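Local coordinates for protein blue-light receptor of the bluf-family (Rhodobacter sphaeroides, PDB 2BYC) that probably senses blue light as a BLUF-family photoreceptor, holding a flavin mononucleotide in the present dark-state structure, at residues T9-V14 and R112-G117; G41-N46 and F50-E55; R66-S69 and R73-E76. One frame throughout, in Å; residues are numbered along the deposited sequence.

Interaction 1: residues T9-V14 and R112-G117. With FMN (flavin mononucleotide), chain C.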
loop_
_atom_site.group_PDB
_atom_site.type_symbol
_atom_site.label_atom_id
_atom_site.label_comp_id
_atom_site.label_asym_id
_atom_site.label_seq_id
_atom_site.Cartn_x
_atom_site.Cartn_y
_atom_site.Cartn_z
ATOM N N THR A 9 -0.335 5.192 -5.093
ATOM C CA THR A 9 -1.184 4.038 -4.809
ATOM C C THR A 9 -1.392 3.380 -6.156
ATOM O O THR A 9 -1.670 4.085 -7.102
ATOM C CB THR A 9 -2.583 4.532 -4.361
ATOM O OG1 THR A 9 -2.417 5.163 -3.095
ATOM C CG2 THR A 9 -3.496 3.413 -4.154
ATOM N N TYR A 10 -1.227 2.042 -6.202
ATOM C CA TYR A 10 -1.422 1.251 -7.388
ATOM C C TYR A 10 -2.257 0.039 -6.996
ATOM O O TYR A 10 -2.405 -0.297 -5.847
ATOM C CB TYR A 10 -0.036 0.850 -8.026
ATOM C CG TYR A 10 0.649 -0.190 -7.193
ATOM C CD1 TYR A 10 0.197 -1.496 -7.217
ATOM C CD2 TYR A 10 1.772 0.118 -6.406
ATOM C CE1 TYR A 10 0.775 -2.446 -6.433
ATOM C CE2 TYR A 10 2.376 -0.855 -5.617
ATOM C CZ TYR A 10 1.890 -2.129 -5.670
ATOM O OH TYR A 10 2.400 -3.146 -4.923
ATOM N N ARG A 11 -2.855 -0.577 -7.985
ATOM C CA ARG A 11 -3.683 -1.769 -7.821
ATOM C C ARG A 11 -3.016 -2.766 -8.714
ATOM O O ARG A 11 -2.524 -2.377 -9.788
ATOM C CB ARG A 11 -5.062 -1.470 -8.397
ATOM C CG ARG A 11 -6.076 -2.523 -8.097
ATOM C CD ARG A 11 -7.475 -2.113 -8.580
ATOM N NE ARG A 11 -7.541 -2.202 -10.019
ATOM C CZ ARG A 11 -8.152 -3.178 -10.681
ATOM N NH1 ARG A 11 -8.801 -4.131 -10.017
ATOM N NH2 ARG A 11 -8.139 -3.175 -12.009
ATOM N N SER A 12 -2.939 -4.025 -8.260
ATOM C CA SER A 12 -2.433 -5.146 -9.087
ATOM C C SER A 12 -3.233 -6.350 -8.838
ATOM O O SER A 12 -3.944 -6.419 -7.844
ATOM C CB SER A 12 -0.981 -5.485 -8.792
ATOM O OG SER A 12 -0.818 -5.907 -7.480
ATOM N N ARG A 13 -3.138 -7.300 -9.769
ATOM C CA ARG A 13 -3.701 -8.629 -9.578
ATOM C C ARG A 13 -2.734 -9.528 -8.904
ATOM O O ARG A 13 -1.586 -9.671 -9.328
ATOM C CB ARG A 13 -3.964 -9.300 -10.915
ATOM C CG ARG A 13 -5.315 -9.115 -11.404
ATOM C CD ARG A 13 -6.056 -10.445 -11.484
ATOM N NE ARG A 13 -7.497 -10.169 -11.496
ATOM C CZ ARG A 13 -8.432 -11.095 -11.327
ATOM N NH1 ARG A 13 -8.071 -12.374 -11.125
ATOM N NH2 ARG A 13 -9.716 -10.729 -11.317
ATOM N N VAL A 14 -3.231 -10.184 -7.886
ATOM C CA VAL A 14 -2.459 -11.163 -7.145
ATOM C C VAL A 14 -1.967 -12.297 -8.028
ATOM O O VAL A 14 -2.693 -12.788 -8.849
ATOM C CB VAL A 14 -3.308 -11.682 -6.016
ATOM C CG1 VAL A 14 -2.860 -12.993 -5.553
ATOM C CG2 VAL A 14 -3.249 -10.663 -4.890
ATOM N N ARG A 112 -13.666 -5.388 -2.338
ATOM C CA ARG A 112 -13.358 -5.886 -3.651
ATOM C C ARG A 112 -12.117 -5.197 -4.202
ATOM O O ARG A 112 -11.445 -5.765 -5.070
ATOM C CB ARG A 112 -14.538 -5.770 -4.641
ATOM C CG ARG A 112 -15.620 -6.870 -4.417
ATOM C CD ARG A 112 -16.349 -7.292 -5.715
ATOM N NE ARG A 112 -17.688 -7.801 -5.364
ATOM C CZ ARG A 112 -18.737 -7.954 -6.181
ATOM N NH1 ARG A 112 -18.664 -7.656 -7.472
ATOM N NH2 ARG A 112 -19.888 -8.406 -5.676
ATOM N N LEU A 113 -11.836 -3.973 -3.739
ATOM C CA LEU A 113 -10.624 -3.249 -4.236
ATOM C C LEU A 113 -10.651 -3.058 -5.778
ATOM O O LEU A 113 -9.652 -3.273 -6.535
ATOM C CB LEU A 113 -9.374 -3.988 -3.813
ATOM C CG LEU A 113 -9.114 -4.112 -2.320
ATOM C CD1 LEU A 113 -7.705 -4.677 -2.181
ATOM C CD2 LEU A 113 -9.179 -2.751 -1.732
ATOM N N ASP A 114 -11.807 -2.641 -6.235
ATOM C CA ASP A 114 -11.972 -2.490 -7.644
ATOM C C ASP A 114 -11.475 -1.125 -7.988
ATOM O O ASP A 114 -10.963 -0.954 -9.100
ATOM C CB ASP A 114 -13.388 -2.749 -8.098
ATOM C CG ASP A 114 -13.510 -4.099 -8.739
ATOM O OD1 ASP A 114 -12.477 -4.484 -9.347
ATOM O OD2 ASP A 114 -14.574 -4.801 -8.625
ATOM N N LEU A 115 -11.519 -0.222 -6.988
ATOM C CA LEU A 115 -11.270 1.216 -7.137
ATOM C C LEU A 115 -12.080 1.876 -8.268
ATOM O O LEU A 115 -11.545 2.721 -8.966
ATOM C CB LEU A 115 -9.760 1.534 -7.357
ATOM C CG LEU A 115 -8.705 1.607 -6.237
ATOM C CD1 LEU A 115 -8.924 0.729 -5.040
ATOM C CD2 LEU A 115 -7.344 1.383 -6.873
ATOM N N SER A 116 -13.345 1.508 -8.457
ATOM C CA SER A 116 -14.116 2.098 -9.545
ATOM C C SER A 116 -14.722 3.394 -9.122
ATOM O O SER A 116 -14.951 4.280 -9.941
ATOM C CB SER A 116 -15.260 1.196 -9.896
ATOM O OG SER A 116 -14.840 -0.139 -9.876
ATOM N N GLY A 117 -15.040 3.470 -7.838
ATOM C CA GLY A 117 -15.472 4.706 -7.229
ATOM C C GLY A 117 -14.360 5.723 -7.321
ATOM O O GLY A 117 -13.163 5.355 -7.185
HETATM N N1 FMN C . 9.280 -4.672 -1.366
HETATM C C2 FMN C . 9.637 -3.601 -0.578
HETATM O O2 FMN C . 10.834 -3.445 -0.239
HETATM N N3 FMN C . 8.716 -2.703 -0.149
HETATM C C4 FMN C . 7.431 -2.925 -0.502
HETATM O O4 FMN C . 6.618 -2.117 -0.188
HETATM C C4A FMN C . 7.046 -4.007 -1.300
HETATM N N5 FMN C . 5.715 -4.187 -1.638
HETATM C C5A FMN C . 5.325 -5.220 -2.503
HETATM C C6 FMN C . 4.009 -5.380 -2.876
HETATM C C7 FMN C . 3.574 -6.441 -3.684
HETATM C C7M FMN C . 2.132 -6.499 -4.204
HETATM C C8 FMN C . 4.521 -7.334 -4.142
HETATM C C8M FMN C . 4.159 -8.475 -5.080
HETATM C C9 FMN C . 5.859 -7.178 -3.786
HETATM C C9A FMN C . 6.265 -6.094 -2.948
HETATM N N10 FMN C . 7.614 -5.929 -2.561
HETATM C C10 FMN C . 7.984 -4.863 -1.750
HETATM C "C1'" FMN C . 8.624 -7.013 -2.736
HETATM C "C2'" FMN C . 9.610 -6.382 -3.690
HETATM O "O2'" FMN C . 9.025 -6.661 -4.930
HETATM C "C3'" FMN C . 11.057 -6.898 -3.609
HETATM O "O3'" FMN C . 11.102 -8.180 -4.151
HETATM C "C4'" FMN C . 11.697 -6.945 -2.230
HETATM O "O4'" FMN C . 11.975 -5.643 -1.671
HETATM C "C5'" FMN C . 13.042 -7.669 -2.332
HETATM O "O5'" FMN C . 13.082 -9.027 -1.890
HETATM P P FMN C . 14.578 -9.571 -1.696
HETATM O O1P FMN C . 14.593 -10.981 -1.087
HETATM O O2P FMN C . 15.150 -9.590 -3.108
HETATM O O3P FMN C . 15.186 -8.511 -0.810
#
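Strand 9-14 of the BLUF sheet is met on the side turned from the flavin by the loop 112-117, where Arg11 packs against Leu113, Asp114 and Leu115. Its CG stands opposite the backbone N (chi1 -171°), and with chi2 extended this carries CD out to 3.2 Å from Leu113 O and 3.9 Å from Leu115 CD2. The bend at chi3 (73°) then turns the guanidinium so that Asp114 O lies over one face, offset toward the rim, while Leu113 O sits at the edge. Neither oxygen accepts a hydrogen bond from Arg11, and Leu113 O is buried by the contact without a partner in the model. Arg11 NH1 and Asp114 OD1, 3.8 Å apart, make a long salt bridge in which the oxygen is well out of the guanidinium plane, so attraction of charge is its content. With an alanine here, Asp114 would probably lose this charge partner and a gap would be likely to open beside Leu115. Leu113 and Leu115 also touch helix 120-131. Tyr10 points away from the loop and brings OH to 3.4 Å from FMN C6. Such a strand, with flavin-side and opposite-side residues in succession, belongs to the BLUF domain's flavin-binding sheet, here backed by the loop preceding helix 120-131.

Interaction 2: residues G41-N46 and F50-E55. With FMN (flavin mononucleotide), chain C.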
loop_
_atom_site.group_PDB
_atom_site.type_symbol
_atom_site.label_atom_id
_atom_site.label_comp_id
_atom_site.label_asym_id
_atom_site.label_seq_id
_atom_site.Cartn_x
_atom_site.Cartn_y
_atom_site.Cartn_z
ATOM N N GLY A 41 3.747 3.025 4.472
ATOM C CA GLY A 41 2.538 2.819 3.703
ATOM C C GLY A 41 1.802 1.549 4.115
ATOM O O GLY A 41 2.131 0.930 5.178
ATOM N N ILE A 42 0.863 1.154 3.279
ATOM C CA ILE A 42 -0.035 0.076 3.612
ATOM C C ILE A 42 -0.234 -0.783 2.339
ATOM O O ILE A 42 -0.219 -0.274 1.239
ATOM C CB ILE A 42 -1.429 0.600 4.184
ATOM C CG1 ILE A 42 -2.002 1.724 3.279
ATOM C CG2 ILE A 42 -1.321 1.166 5.561
ATOM C CD1 ILE A 42 -3.558 1.839 3.196
ATOM N N LEU A 43 -0.427 -2.077 2.538
ATOM C CA LEU A 43 -0.743 -2.983 1.479
ATOM C C LEU A 43 -2.030 -3.678 1.770
ATOM O O LEU A 43 -2.211 -4.292 2.835
ATOM C CB LEU A 43 0.333 -3.984 1.468
ATOM C CG LEU A 43 0.347 -5.180 0.507
ATOM C CD1 LEU A 43 0.296 -4.719 -0.929
ATOM C CD2 LEU A 43 1.522 -6.100 0.805
ATOM N N LEU A 44 -2.966 -3.591 0.846
ATOM C CA LEU A 44 -4.270 -4.181 1.077
ATOM C C LEU A 44 -4.254 -5.431 0.235
ATOM O O LEU A 44 -3.868 -5.363 -0.897
ATOM C CB LEU A 44 -5.435 -3.223 0.679
ATOM C CG LEU A 44 -5.483 -1.863 1.386
ATOM C CD1 LEU A 44 -4.455 -0.923 0.950
ATOM C CD2 LEU A 44 -6.698 -1.185 1.000
ATOM N N TYR A 45 -4.739 -6.530 0.788
ATOM C CA TYR A 45 -4.721 -7.774 0.094
ATOM C C TYR A 45 -6.102 -8.429 0.335
ATOM O O TYR A 45 -6.486 -8.558 1.477
ATOM C CB TYR A 45 -3.558 -8.615 0.551
ATOM C CG TYR A 45 -3.724 -10.064 0.145
ATOM C CD1 TYR A 45 -3.537 -10.478 -1.174
ATOM C CD2 TYR A 45 -4.120 -11.004 1.099
ATOM C CE1 TYR A 45 -3.727 -11.826 -1.539
ATOM C CE2 TYR A 45 -4.301 -12.309 0.761
ATOM C CZ TYR A 45 -4.133 -12.714 -0.529
ATOM O OH TYR A 45 -4.360 -14.065 -0.778
ATOM N N ASN A 46 -6.849 -8.803 -0.719
ATOM C CA ASN A 46 -8.236 -9.364 -0.508
ATOM C C ASN A 46 -8.313 -10.712 -1.128
ATOM O O ASN A 46 -9.390 -11.294 -1.200
ATOM C CB ASN A 46 -9.295 -8.475 -1.167
ATOM C CG ASN A 46 -9.186 -8.452 -2.704
ATOM O OD1 ASN A 46 -10.007 -7.896 -3.386
ATOM N ND2 ASN A 46 -8.180 -9.028 -3.214
ATOM N N PHE A 50 -4.028 -6.631 -5.051
ATOM C CA PHE A 50 -3.363 -5.829 -3.964
ATOM C C PHE A 50 -3.646 -4.414 -4.321
ATOM O O PHE A 50 -3.739 -4.060 -5.518
ATOM C CB PHE A 50 -1.866 -5.959 -4.151
ATOM C CG PHE A 50 -1.280 -7.269 -3.723
ATOM C CD1 PHE A 50 -0.579 -8.083 -4.633
ATOM C CD2 PHE A 50 -1.391 -7.710 -2.424
ATOM C CE1 PHE A 50 0.030 -9.297 -4.191
ATOM C CE2 PHE A 50 -0.818 -8.909 -2.014
ATOM C CZ PHE A 50 -0.085 -9.688 -2.927
ATOM N N VAL A 51 -3.821 -3.590 -3.289
ATOM C CA VAL A 51 -3.806 -2.129 -3.450
ATOM C C VAL A 51 -2.701 -1.724 -2.503
ATOM O O VAL A 51 -2.702 -2.102 -1.374
ATOM C CB VAL A 51 -5.177 -1.478 -3.126
ATOM C CG1 VAL A 51 -5.045 0.014 -3.166
ATOM C CG2 VAL A 51 -6.247 -1.907 -4.244
ATOM N N GLN A 52 -1.693 -1.037 -3.034
ATOM C CA GLN A 52 -0.577 -0.584 -2.212
ATOM C C GLN A 52 -0.434 0.936 -2.255
ATOM O O GLN A 52 -0.552 1.523 -3.305
ATOM C CB GLN A 52 0.734 -1.323 -2.555
ATOM C CG GLN A 52 1.744 -1.002 -1.510
ATOM C CD GLN A 52 3.051 -1.689 -1.743
ATOM O OE1 GLN A 52 3.473 -1.937 -2.876
ATOM N NE2 GLN A 52 3.703 -2.001 -0.668
ATOM N N THR A 53 -0.247 1.543 -1.079
ATOM C CA THR A 53 0.064 2.960 -0.966
ATOM C C THR A 53 1.430 3.071 -0.345
ATOM O O THR A 53 1.631 2.493 0.729
ATOM C CB THR A 53 -0.878 3.600 -0.002
ATOM O OG1 THR A 53 -2.185 3.620 -0.595
ATOM C CG2 THR A 53 -0.430 5.054 0.292
ATOM N N ILE A 54 2.357 3.762 -0.999
ATOM C CA ILE A 54 3.691 3.983 -0.386
ATOM C C ILE A 54 3.919 5.430 -0.412
ATOM O O ILE A 54 3.475 6.114 -1.359
ATOM C CB ILE A 54 4.828 3.347 -1.243
ATOM C CG1 ILE A 54 4.693 3.829 -2.689
ATOM C CG2 ILE A 54 4.835 1.809 -1.099
ATOM C CD1 ILE A 54 5.677 3.280 -3.649
ATOM N N GLU A 55 4.549 5.944 0.630
ATOM C CA GLU A 55 4.707 7.413 0.697
ATOM C C GLU A 55 6.116 7.642 1.192
ATOM O O GLU A 55 6.655 6.865 1.929
ATOM C CB GLU A 55 3.723 8.052 1.618
ATOM C CG GLU A 55 3.677 7.413 2.949
ATOM C CD GLU A 55 2.472 7.849 3.742
ATOM O OE1 GLU A 55 1.577 8.456 3.156
ATOM O OE2 GLU A 55 2.438 7.584 4.954
HETATM N N1 FMN C . 9.280 -4.672 -1.366
HETATM C C2 FMN C . 9.637 -3.601 -0.578
HETATM O O2 FMN C . 10.834 -3.445 -0.239
HETATM N N3 FMN C . 8.716 -2.703 -0.149
HETATM C C4 FMN C . 7.431 -2.925 -0.502
HETATM O O4 FMN C . 6.618 -2.117 -0.188
HETATM C C4A FMN C . 7.046 -4.007 -1.300
HETATM N N5 FMN C . 5.715 -4.187 -1.638
HETATM C C5A FMN C . 5.325 -5.220 -2.503
HETATM C C6 FMN C . 4.009 -5.380 -2.876
HETATM C C7 FMN C . 3.574 -6.441 -3.684
HETATM C C7M FMN C . 2.132 -6.499 -4.204
HETATM C C8 FMN C . 4.521 -7.334 -4.142
HETATM C C8M FMN C . 4.159 -8.475 -5.080
HETATM C C9 FMN C . 5.859 -7.178 -3.786
HETATM C C9A FMN C . 6.265 -6.094 -2.948
HETATM N N10 FMN C . 7.614 -5.929 -2.561
HETATM C C10 FMN C . 7.984 -4.863 -1.750
HETATM C "C1'" FMN C . 8.624 -7.013 -2.736
HETATM C "C2'" FMN C . 9.610 -6.382 -3.690
HETATM O "O2'" FMN C . 9.025 -6.661 -4.930
HETATM C "C3'" FMN C . 11.057 -6.898 -3.609
HETATM O "O3'" FMN C . 11.102 -8.180 -4.151
HETATM C "C4'" FMN C . 11.697 -6.945 -2.230
HETATM O "O4'" FMN C . 11.975 -5.643 -1.671
HETATM C "C5'" FMN C . 13.042 -7.669 -2.332
HETATM O "O5'" FMN C . 13.082 -9.027 -1.890
HETATM P P FMN C . 14.578 -9.571 -1.696
HETATM O O1P FMN C . 14.593 -10.981 -1.087
HETATM O O2P FMN C . 15.150 -9.590 -3.108
HETATM O O3P FMN C . 15.186 -8.511 -0.810
#
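Leu43 and Gln52 both carry CG anti to the backbone N (chi1 178° and -169°), which lets Leu43 CD1 lie against Gln52 CB at 3.8 Å. Beyond CG the glutamine chain is extended (chi2 179°) and delivers its amide to the flavin. Gln52 NE2 donates to FMN O4 at 3.0 Å and to FMN N5 at 3.1 Å, both bonds appreciably bent, while Gln52 OE1 is hydrogen-bonded to Tyr10 OH; the amide is thus held at both ends. Phe50 crosses Tyr45 obliquely, with Phe50 CE2 3.2 Å from Tyr45 CD1, and receives the FMN methyl C7M over one ring face, nearest Phe50 CD1 at 3.2 Å. On the other sheet face Ile42 and Thr53 lie side by side, and Leu44 packs on Val51 in a layer reached by helix 120-131. Four backbone bonds hold the register: Thr53 N to Ile42 O (2.9 Å) and Leu44 N to Val51 O (2.7 Å) are nearly straight, and Ile42 N to Thr53 O and Val51 N to Leu44 O complete the pairs. At Gly41 a CB would collide with Thr53 O. This antiparallel beta hairpin supplies the glutamine of the tyrosine-glutamine-flavin network characteristic of BLUF photoreceptors, the tyrosine coming from strand 5-14.

Interaction 3: residues R66-S69 and R73-E76. With FMN (flavin mononucleotide), chain C.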
loop_
_atom_site.group_PDB
_atom_site.type_symbol
_atom_site.label_atom_id
_atom_site.label_comp_id
_atom_site.label_asym_id
_atom_site.label_seq_id
_atom_site.Cartn_x
_atom_site.Cartn_y
_atom_site.Cartn_z
ATOM N N ARG A 66 9.578 0.827 -9.053
ATOM C CA ARG A 66 10.274 0.178 -10.143
ATOM C C ARG A 66 10.501 -1.245 -9.790
ATOM O O ARG A 66 10.259 -2.079 -10.625
ATOM C CB ARG A 66 11.641 0.789 -10.464
ATOM C CG ARG A 66 11.495 2.154 -11.002
ATOM C CD ARG A 66 11.516 2.246 -12.540
ATOM N NE ARG A 66 11.458 3.657 -12.925
ATOM C CZ ARG A 66 12.412 4.534 -12.629
ATOM N NH1 ARG A 66 13.498 4.139 -11.961
ATOM N NH2 ARG A 66 12.266 5.804 -12.980
ATOM N N LEU A 67 10.986 -1.498 -8.577
ATOM C CA LEU A 67 11.271 -2.852 -8.077
ATOM C C LEU A 67 10.023 -3.681 -7.938
ATOM O O LEU A 67 9.947 -4.813 -8.391
ATOM C CB LEU A 67 11.920 -2.731 -6.717
ATOM C CG LEU A 67 13.420 -2.728 -6.897
ATOM C CD1 LEU A 67 14.133 -2.178 -5.643
ATOM C CD2 LEU A 67 13.879 -4.192 -7.330
ATOM N N ILE A 68 9.026 -3.103 -7.309
ATOM C CA ILE A 68 7.763 -3.764 -7.079
ATOM C C ILE A 68 7.059 -4.157 -8.414
ATOM O O ILE A 68 6.362 -5.172 -8.500
ATOM C CB ILE A 68 6.866 -2.848 -6.221
ATOM C CG1 ILE A 68 7.431 -2.596 -4.797
ATOM C CG2 ILE A 68 5.564 -3.454 -6.039
ATOM C CD1 ILE A 68 6.598 -1.557 -4.087
ATOM N N SER A 69 7.163 -3.292 -9.415
ATOM C CA SER A 69 6.647 -3.569 -10.774
ATOM C C SER A 69 7.416 -4.685 -11.461
ATOM O O SER A 69 6.890 -5.333 -12.332
ATOM C CB SER A 69 6.754 -2.322 -11.640
ATOM O OG SER A 69 5.856 -1.319 -11.194
ATOM N N ARG A 73 4.873 -11.672 -8.490
ATOM C CA ARG A 73 3.799 -12.170 -7.642
ATOM C C ARG A 73 2.553 -11.338 -7.802
ATOM O O ARG A 73 1.573 -11.514 -7.049
ATOM C CB ARG A 73 4.268 -12.276 -6.189
ATOM C CG ARG A 73 5.440 -13.294 -5.984
ATOM C CD ARG A 73 6.003 -13.209 -4.606
ATOM N NE ARG A 73 6.979 -12.140 -4.546
ATOM C CZ ARG A 73 7.706 -11.846 -3.483
ATOM N NH1 ARG A 73 7.597 -12.560 -2.343
ATOM N NH2 ARG A 73 8.512 -10.795 -3.532
ATOM N N HIS A 74 2.569 -10.421 -8.768
ATOM C CA HIS A 74 1.335 -9.681 -9.148
ATOM C C HIS A 74 1.412 -9.244 -10.582
ATOM O O HIS A 74 2.487 -9.169 -11.094
ATOM C CB HIS A 74 1.017 -8.477 -8.223
ATOM C CG HIS A 74 2.078 -7.407 -8.148
ATOM N ND1 HIS A 74 1.845 -6.192 -7.530
ATOM C CD2 HIS A 74 3.362 -7.357 -8.569
ATOM C CE1 HIS A 74 2.941 -5.450 -7.560
ATOM N NE2 HIS A 74 3.877 -6.129 -8.184
ATOM N N GLN A 75 0.277 -8.917 -11.190
ATOM C CA GLN A 75 0.228 -8.523 -12.592
ATOM C C GLN A 75 -0.760 -7.421 -12.804
ATOM O O GLN A 75 -1.508 -7.095 -11.898
ATOM C CB GLN A 75 -0.259 -9.693 -13.467
ATOM C CG GLN A 75 -1.328 -10.530 -12.812
ATOM C CD GLN A 75 -1.536 -11.923 -13.464
ATOM O OE1 GLN A 75 -0.631 -12.491 -14.111
ATOM N NE2 GLN A 75 -2.746 -12.464 -13.302
ATOM N N GLU A 76 -0.770 -6.897 -14.034
ATOM C CA GLU A 76 -1.672 -5.851 -14.439
ATOM C C GLU A 76 -1.549 -4.681 -13.469
ATOM O O GLU A 76 -2.521 -4.203 -12.944
ATOM C CB GLU A 76 -3.097 -6.361 -14.393
ATOM C CG GLU A 76 -3.361 -7.548 -15.343
ATOM C CD GLU A 76 -4.791 -8.065 -15.219
ATOM O OE1 GLU A 76 -5.734 -7.227 -15.025
ATOM O OE2 GLU A 76 -4.976 -9.312 -15.298
HETATM N N1 FMN C . 9.280 -4.672 -1.366
HETATM C C2 FMN C . 9.637 -3.601 -0.578
HETATM O O2 FMN C . 10.834 -3.445 -0.239
HETATM N N3 FMN C . 8.716 -2.703 -0.149
HETATM C C4 FMN C . 7.431 -2.925 -0.502
HETATM O O4 FMN C . 6.618 -2.117 -0.188
HETATM C C4A FMN C . 7.046 -4.007 -1.300
HETATM N N5 FMN C . 5.715 -4.187 -1.638
HETATM C C5A FMN C . 5.325 -5.220 -2.503
HETATM C C6 FMN C . 4.009 -5.380 -2.876
HETATM C C7 FMN C . 3.574 -6.441 -3.684
HETATM C C7M FMN C . 2.132 -6.499 -4.204
HETATM C C8 FMN C . 4.521 -7.334 -4.142
HETATM C C8M FMN C . 4.159 -8.475 -5.080
HETATM C C9 FMN C . 5.859 -7.178 -3.786
HETATM C C9A FMN C . 6.265 -6.094 -2.948
HETATM N N10 FMN C . 7.614 -5.929 -2.561
HETATM C C10 FMN C . 7.984 -4.863 -1.750
HETATM C "C1'" FMN C . 8.624 -7.013 -2.736
HETATM C "C2'" FMN C . 9.610 -6.382 -3.690
HETATM O "O2'" FMN C . 9.025 -6.661 -4.930
HETATM C "C3'" FMN C . 11.057 -6.898 -3.609
HETATM O "O3'" FMN C . 11.102 -8.180 -4.151
HETATM C "C4'" FMN C . 11.697 -6.945 -2.230
HETATM O "O4'" FMN C . 11.975 -5.643 -1.671
HETATM C "C5'" FMN C . 13.042 -7.669 -2.332
HETATM O "O5'" FMN C . 13.082 -9.027 -1.890
HETATM P P FMN C . 14.578 -9.571 -1.696
HETATM O O1P FMN C . 14.593 -10.981 -1.087
HETATM O O2P FMN C . 15.150 -9.590 -3.108
HETATM O O3P FMN C . 15.186 -8.511 -0.810
#
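His74 and Ile68 carry this contact, with 51 and 38 Å² of the 94 Å² buried between the segments. The imidazole donates from NE2 to the main-chain oxygen of Ile68, His74 NE2 to Ile68 O being 2.7 Å with an N-H...O angle of 174°. Although the acceptor lies almost exactly in the imidazole plane, the donor stands 36° above the plane of the Ile68 carbonyl, so the nitrogen does not approach along a lone pair. Chi1 of 59°, with CG between the backbone N and the carbonyl carbon, helps bring the ring across to the helix. At the other ring nitrogen, ND1 is hydrogen-bonded to Ser12 OG. Two bonds, one at each nitrogen, therefore fix the rotation of this buried imidazole.

The two branches of Ile68 have different partners. Its CG2 meets the histidine, with Ile68 CG2 to His74 CE1 at 3.6 Å, whereas its CG1-CD1 branch lies against the isoalloxazine, Ile68 CD1 3.7 Å from FMN N5. His74 contributes to the same pocket: FMN C8M sits over the centre of one imidazole face, 3.7 Å above its plane, and His74 ND1 is 3.4 Å from the other methyl, FMN C7M. Arg73 places its guanidinium edge toward the ribityl chain, with Arg73 NH2 3.7 Å from FMN O3', too long for a hydrogen bond, and forms a salt bridge with Asp71, itself hydrogen-bonded to FMN.

In the fold, the contact ties helix 58-69 to the short strand 74-75, which pairs antiparallel with strand 5-14; Ile68 also touches Gln52 of strand 49-55, and Arg73 reaches helix 19-37.

The three contacts meet through strand 5-14 and the flavin. Interactions 1 and 2 have centres about 10 Å apart, and interaction 3 lies about 13 Å from each. Strand 5-14 pairs antiparallel with both 49-55 and 74-75, so all three reach one sheet. Along the chain, interaction 2 closes before interaction 3 opens, and both are nested within the long loop closed by interaction 1. Probable backbone hydrogen bonds join them: Ser12 O to Phe50 N at 2.8 Å and Arg13 N to Gln75 O at 2.7 Å. Changes at the flavin could thus plausibly be passed through strand 5-14 toward the C-terminal region of this photoreceptor.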